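Local atomic coordinates of endo-1,4-beta-xylanase C (Paenibacillus barcinonensis, PDB entry 4XUR), a protein that hydrolyses internal beta-1,4-xylosidic linkages in xylan, and is represented here by its second CBM22 module, a xylan-binding domain crystallised with xylotetraose and a calcium ion. Residues Glu34-Val39 against Arg48-Ser53; His60-Glu65 against Phe164-Val169. All blocks are in the same frame, centred on the assembly; numbering follows the deposited sequence.

Contact 1 (Glu34-Val39 against Arg48-Ser53); sequences EKLEVV and RSLKTS. With CA (calcium ion), chain G.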
loop_
_atom_site.group_PDB
_atom_site.type_symbol
_atom_site.label_atom_id
_atom_site.label_comp_id
_atom_site.label_asym_id
_atom_site.label_seq_id
_atom_site.Cartn_x
_atom_site.Cartn_y
_atom_site.Cartn_z
ATOM N N GLU A 34 -12.528 -3.225 5.117
ATOM C CA GLU A 34 -11.475 -3.331 6.143
ATOM C C GLU A 34 -11.310 -2.029 6.984
ATOM O O GLU A 34 -11.866 -0.963 6.643
ATOM C CB GLU A 34 -10.152 -3.814 5.557
ATOM C CG GLU A 34 -9.350 -2.789 4.740
ATOM C CD GLU A 34 -9.831 -2.534 3.363
ATOM O OE1 GLU A 34 -11.022 -2.692 3.063
ATOM O OE2 GLU A 34 -8.983 -2.139 2.491
ATOM N N LYS A 35 -10.561 -2.178 8.037
ATOM C CA LYS A 35 -10.406 -1.085 9.054
ATOM C C LYS A 35 -8.940 -0.669 9.095
ATOM O O LYS A 35 -8.032 -1.482 9.258
ATOM C CB LYS A 35 -10.818 -1.580 10.405
ATOM C CG LYS A 35 -10.388 -0.695 11.546
ATOM C CD LYS A 35 -10.738 -1.364 12.903
ATOM C CE LYS A 35 -10.512 -0.393 14.050
ATOM N NZ LYS A 35 -9.087 -0.413 14.575
ATOM N N LEU A 36 -8.746 0.655 8.980
ATOM C CA LEU A 36 -7.429 1.281 9.131
ATOM C C LEU A 36 -7.340 2.115 10.389
ATOM O O LEU A 36 -8.301 2.809 10.753
ATOM C CB LEU A 36 -7.201 2.239 7.929
ATOM C CG LEU A 36 -6.456 1.649 6.730
ATOM C CD1 LEU A 36 -7.340 0.686 5.974
ATOM C CD2 LEU A 36 -5.938 2.802 5.820
ATOM N N GLU A 37 -6.187 2.032 11.061
ATOM C CA GLU A 37 -5.974 2.723 12.359
ATOM C C GLU A 37 -4.505 2.986 12.596
ATOM O O GLU A 37 -3.669 2.096 12.467
ATOM C CB GLU A 37 -6.537 1.889 13.505
ATOM C CG GLU A 37 -6.449 2.587 14.842
ATOM C CD GLU A 37 -6.713 1.654 16.001
ATOM O OE1 GLU A 37 -7.259 0.524 15.756
ATOM O OE2 GLU A 37 -6.374 2.037 17.137
ATOM N N VAL A 38 -4.167 4.234 12.921
ATOM C CA VAL A 38 -2.802 4.518 13.339
ATOM C C VAL A 38 -2.623 4.098 14.800
ATOM O O VAL A 38 -3.292 4.649 15.691
ATOM C CB VAL A 38 -2.474 6.036 13.204
ATOM C CG1 VAL A 38 -1.044 6.323 13.614
ATOM C CG2 VAL A 38 -2.710 6.516 11.776
ATOM N N VAL A 39 -1.762 3.121 15.023
ATOM C CA VAL A 39 -1.596 2.523 16.354
ATOM C C VAL A 39 -0.297 3.061 16.951
ATOM O O VAL A 39 0.559 3.538 16.246
ATOM C CB VAL A 39 -1.508 0.977 16.298
ATOM C CG1 VAL A 39 -2.764 0.394 15.699
ATOM C CG2 VAL A 39 -0.232 0.503 15.593
ATOM N N ARG A 48 4.833 4.530 16.047
ATOM C CA ARG A 48 3.542 4.538 15.367
ATOM C C ARG A 48 3.637 4.014 13.936
ATOM O O ARG A 48 4.682 4.164 13.272
ATOM C CB ARG A 48 2.925 5.936 15.388
ATOM C CG ARG A 48 2.795 6.484 16.825
ATOM C CD ARG A 48 1.809 7.584 16.990
ATOM N NE ARG A 48 1.925 8.176 18.337
ATOM C CZ ARG A 48 1.288 9.266 18.744
ATOM N NH1 ARG A 48 0.443 9.889 17.950
ATOM N NH2 ARG A 48 1.490 9.704 19.978
ATOM N N SER A 49 2.537 3.408 13.497
ATOM C CA SER A 49 2.472 2.822 12.134
ATOM C C SER A 49 1.033 2.631 11.776
ATOM O O SER A 49 0.151 2.899 12.549
ATOM C CB SER A 49 3.278 1.531 12.110
ATOM O OG SER A 49 2.700 0.540 12.944
ATOM N N LEU A 50 0.757 2.161 10.540
ATOM C CA LEU A 50 -0.588 2.052 10.083
ATOM C C LEU A 50 -0.969 0.606 10.010
ATOM O O LEU A 50 -0.425 -0.151 9.218
ATOM C CB LEU A 50 -0.694 2.677 8.667
ATOM C CG LEU A 50 -2.111 2.636 8.064
ATOM C CD1 LEU A 50 -3.125 3.287 8.980
ATOM C CD2 LEU A 50 -2.038 3.288 6.686
ATOM N N LYS A 51 -1.923 0.188 10.883
ATOM C CA LYS A 51 -2.416 -1.147 10.925
ATOM C C LYS A 51 -3.655 -1.291 10.090
ATOM O O LYS A 51 -4.575 -0.501 10.242
ATOM C CB LYS A 51 -2.711 -1.595 12.350
ATOM C CG LYS A 51 -3.070 -3.099 12.464
ATOM C CD LYS A 51 -3.454 -3.520 13.908
ATOM C CE LYS A 51 -3.506 -5.070 13.975
ATOM N NZ LYS A 51 -3.294 -5.625 15.334
ATOM N N THR A 52 -3.674 -2.290 9.223
ATOM C CA THR A 52 -4.899 -2.660 8.506
ATOM C C THR A 52 -5.358 -4.025 9.052
ATOM O O THR A 52 -4.603 -4.982 9.094
ATOM C CB THR A 52 -4.671 -2.766 6.961
ATOM O OG1 THR A 52 -4.126 -1.530 6.499
ATOM C CG2 THR A 52 -5.967 -3.114 6.274
ATOM N N SER A 53 -6.633 -4.103 9.385
ATOM C CA SER A 53 -7.240 -5.301 9.983
ATOM C C SER A 53 -8.635 -5.458 9.491
ATOM O O SER A 53 -9.147 -4.610 8.742
ATOM C CB SER A 53 -7.236 -5.179 11.537
ATOM O OG SER A 53 -8.081 -4.128 11.947
HETATM CA CA CA G . 6.428 5.249 12.216
HETATM O O HOH W 1 -6.886 -1.560 12.141
HETATM O O HOH W 2 8.406 5.948 11.545
#
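K35 and S53 begin a ladder of backbone hydrogen bonds that joins these antiparallel strands, whose axes approach to 4.8 Å at 155°. K35 N donates to S53 O at 2.9 Å, nearly straight at 170°, and S53 N returns the bond to K35 O; E37 pairs with K51 in the same two-way fashion. In the last pair V39 N binds S49 O at 3.1 Å, while the return from S49 N to V39 O is weak at 3.4 Å. A water binds both K35 O and S53 OG, bridging one end of the ladder.

Side-chain packing gathers on the face of L36, V38, L50 and T52. L36 CD2 meets L50 CD2 at 4.0 Å, the two side chains crossing obliquely, and L36 CD1 lies 3.9 Å from T52 OG1, those side chains lying side by side and pointing the same way. An alanine in place of L36 would probably leave a gap beside L50 CD2 and T52 OG1. On the face of V39 and K51, V39 CG1 packs at 3.9 Å against K51 CB; K51 CG is anti to its backbone N (chi1 -172°) and the chain runs on extended, NZ bonding Y165 OH.

At the far end R48 O binds calcium at 2.3 Å, in a site completed by D19, E21, S46, D167 and water. The arrangement is a beta hairpin of the CBM22 domain, with a coordinating carbonyl at the start of its second strand.

Contact 2 (His60-Glu65 against Phe164-Val169); sequences HGPLVE and FYVDDV. With CA (calcium ion), chain G.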
loop_
_atom_site.group_PDB
_atom_site.type_symbol
_atom_site.label_atom_id
_atom_site.label_comp_id
_atom_site.label_asym_id
_atom_site.label_seq_id
_atom_site.Cartn_x
_atom_site.Cartn_y
_atom_site.Cartn_z
ATOM N N HIS A 60 -7.977 -6.139 0.184
ATOM C CA HIS A 60 -8.065 -5.201 1.304
ATOM C C HIS A 60 -6.669 -4.819 1.782
ATOM O O HIS A 60 -5.814 -5.672 2.006
ATOM C CB HIS A 60 -8.900 -5.800 2.457
ATOM C CG HIS A 60 -10.318 -5.979 2.120
ATOM N ND1 HIS A 60 -11.212 -6.639 2.953
ATOM C CD2 HIS A 60 -11.039 -5.547 1.070
ATOM C CE1 HIS A 60 -12.412 -6.621 2.391
ATOM N NE2 HIS A 60 -12.338 -5.962 1.255
ATOM N N GLY A 61 -6.460 -3.529 1.976
ATOM C CA GLY A 61 -5.167 -2.988 2.356
ATOM C C GLY A 61 -5.162 -1.487 2.370
ATOM O O GLY A 61 -6.142 -0.870 1.901
ATOM N N PRO A 62 -4.104 -0.881 2.951
ATOM C CA PRO A 62 -4.103 0.587 3.083
ATOM C C PRO A 62 -3.729 1.259 1.738
ATOM O O PRO A 62 -2.778 0.811 1.108
ATOM C CB PRO A 62 -2.987 0.820 4.145
ATOM C CG PRO A 62 -2.040 -0.319 3.921
ATOM C CD PRO A 62 -2.840 -1.483 3.384
ATOM N N LEU A 63 -4.462 2.264 1.361
ATOM C CA LEU A 63 -4.240 2.952 0.071
ATOM C C LEU A 63 -4.170 4.450 0.310
ATOM O O LEU A 63 -4.897 4.987 1.162
ATOM C CB LEU A 63 -5.405 2.667 -0.865
ATOM C CG LEU A 63 -5.532 3.340 -2.240
ATOM C CD1 LEU A 63 -6.305 2.441 -3.225
ATOM C CD2 LEU A 63 -6.255 4.704 -2.246
ATOM N N VAL A 64 -3.369 5.129 -0.506
ATOM C CA VAL A 64 -3.332 6.586 -0.588
ATOM C C VAL A 64 -3.139 7.110 -2.020
ATOM O O VAL A 64 -2.302 6.607 -2.788
ATOM C CB VAL A 64 -2.256 7.144 0.422
ATOM C CG1 VAL A 64 -0.797 6.779 0.022
ATOM C CG2 VAL A 64 -2.370 8.681 0.545
ATOM N N GLU A 65 -3.910 8.129 -2.352
ATOM C CA GLU A 65 -3.807 8.857 -3.636
ATOM C C GLU A 65 -2.451 9.596 -3.644
ATOM O O GLU A 65 -2.178 10.420 -2.729
ATOM C CB GLU A 65 -4.954 9.843 -3.791
ATOM C CG GLU A 65 -4.846 10.719 -5.032
ATOM C CD GLU A 65 -4.997 9.984 -6.327
ATOM O OE1 GLU A 65 -6.122 9.510 -6.589
ATOM O OE2 GLU A 65 -4.014 9.874 -7.135
ATOM N N PHE A 164 -1.975 -6.511 8.963
ATOM C CA PHE A 164 -0.583 -6.150 8.813
ATOM C C PHE A 164 -0.377 -4.624 8.931
ATOM O O PHE A 164 -1.310 -3.865 8.859
ATOM C CB PHE A 164 0.032 -6.674 7.502
ATOM C CG PHE A 164 -0.553 -6.073 6.238
ATOM C CD1 PHE A 164 -0.103 -4.879 5.774
ATOM C CD2 PHE A 164 -1.540 -6.740 5.553
ATOM C CE1 PHE A 164 -0.654 -4.340 4.616
ATOM C CE2 PHE A 164 -2.064 -6.229 4.374
ATOM C CZ PHE A 164 -1.600 -5.005 3.933
ATOM N N TYR A 165 0.868 -4.273 9.173
ATOM C CA TYR A 165 1.328 -2.905 9.435
ATOM C C TYR A 165 2.139 -2.407 8.274
ATOM O O TYR A 165 2.871 -3.172 7.671
ATOM C CB TYR A 165 2.239 -2.860 10.691
ATOM C CG TYR A 165 1.556 -3.450 11.933
ATOM C CD1 TYR A 165 1.558 -4.839 12.149
ATOM C CD2 TYR A 165 0.853 -2.622 12.799
ATOM C CE1 TYR A 165 0.909 -5.387 13.293
ATOM C CE2 TYR A 165 0.184 -3.136 13.916
ATOM C CZ TYR A 165 0.254 -4.530 14.156
ATOM O OH TYR A 165 -0.402 -5.052 15.249
ATOM N N VAL A 166 2.002 -1.116 7.957
ATOM C CA VAL A 166 2.981 -0.438 7.101
ATOM C C VAL A 166 3.517 0.837 7.764
ATOM O O VAL A 166 2.836 1.398 8.622
ATOM C CB VAL A 166 2.436 -0.020 5.694
ATOM C CG1 VAL A 166 1.952 -1.250 4.920
ATOM C CG2 VAL A 166 1.332 1.002 5.790
ATOM N N ASP A 167 4.716 1.232 7.403
ATOM C CA ASP A 167 5.391 2.407 7.971
ATOM C C ASP A 167 6.454 2.944 7.008
ATOM O O ASP A 167 6.863 2.273 6.064
ATOM C CB ASP A 167 6.043 2.034 9.330
ATOM C CG ASP A 167 6.243 3.195 10.253
ATOM O OD1 ASP A 167 5.753 4.339 10.017
ATOM O OD2 ASP A 167 6.882 2.936 11.302
ATOM N N ASP A 168 6.884 4.182 7.241
ATOM C CA ASP A 168 8.019 4.795 6.525
ATOM C C ASP A 168 7.859 4.717 4.981
ATOM O O ASP A 168 8.771 4.258 4.265
ATOM C CB ASP A 168 9.356 4.200 6.989
ATOM C CG ASP A 168 9.746 4.656 8.403
ATOM O OD1 ASP A 168 9.240 5.722 8.894
ATOM O OD2 ASP A 168 10.542 3.926 9.050
ATOM N N VAL A 169 6.701 5.142 4.514
ATOM C CA VAL A 169 6.375 5.183 3.087
ATOM C C VAL A 169 7.048 6.431 2.531
ATOM O O VAL A 169 6.927 7.527 3.112
ATOM C CB VAL A 169 4.867 5.316 2.846
ATOM C CG1 VAL A 169 4.611 5.325 1.359
ATOM C CG2 VAL A 169 4.103 4.164 3.484
HETATM CA CA CA G . 6.428 5.249 12.216
HETATM O O HOH W 2 8.406 5.948 11.545
#
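P62 and V166 bring the two backbones to a CA-CA separation of 8.2 Å, with no hydrogen bond between the segments. The two segments belong to the facing sheets of a beta-sandwich: the contact is made by the residues that lead into edge strand 63-65 of the four-stranded sheet, chiefly P62, against F164 and V166 of the other sheet.

The P62 ring meets both partners. Its CD sits 3.8 Å from F164 CZ, approaching the aromatic ring obliquely, and its CG reaches V166 CG2 at 4.1 Å. F164 CG stands between its own backbone N and carbonyl carbon (chi1 65°), and from there the ring leans towards P62, bringing CZ within 4.4 Å of G61 CA as well. All of these groups are buried; L50, on strand 48-53, adds to the packing by touching both P62 and V166, and F80 lies against V166.

Beyond V166 the strand leaves the interface. D168 and V169 form a G1 beta bulge opposite strand 16-18, D168 having a left-handed backbone conformation (phi 53°, psi 50°). Just before it, D167 grips the calcium ion with both carboxylate oxygens, OD1 and OD2 each 2.5 Å from the metal, while D168 OD1 accepts a hydrogen bond from a water that is also bound to the metal.

In the fold
Contact 1 lies within one sheet and contact 2 between sheets, yet their centres are only about 8 Å apart, because strand 48-53 is the antiparallel neighbour of strand 164-173. Probable hydrogen bonds, T52 N to F164 O and V166 N to L50 O, each 2.9 Å, tie the two together, and T52 OG1 packs 3.4 Å from P62 CD. Calcium joins both contacts at one end. At the other, E34 OE2 accepts hydrogen bonds from G61 N and from the backbone N of R31, a residue of the xylan pocket. Near that pocket, the side chains of E34 and H60 are about 7 Å and 6 Å, respectively, from a xylose unit of the bound xylotetraose.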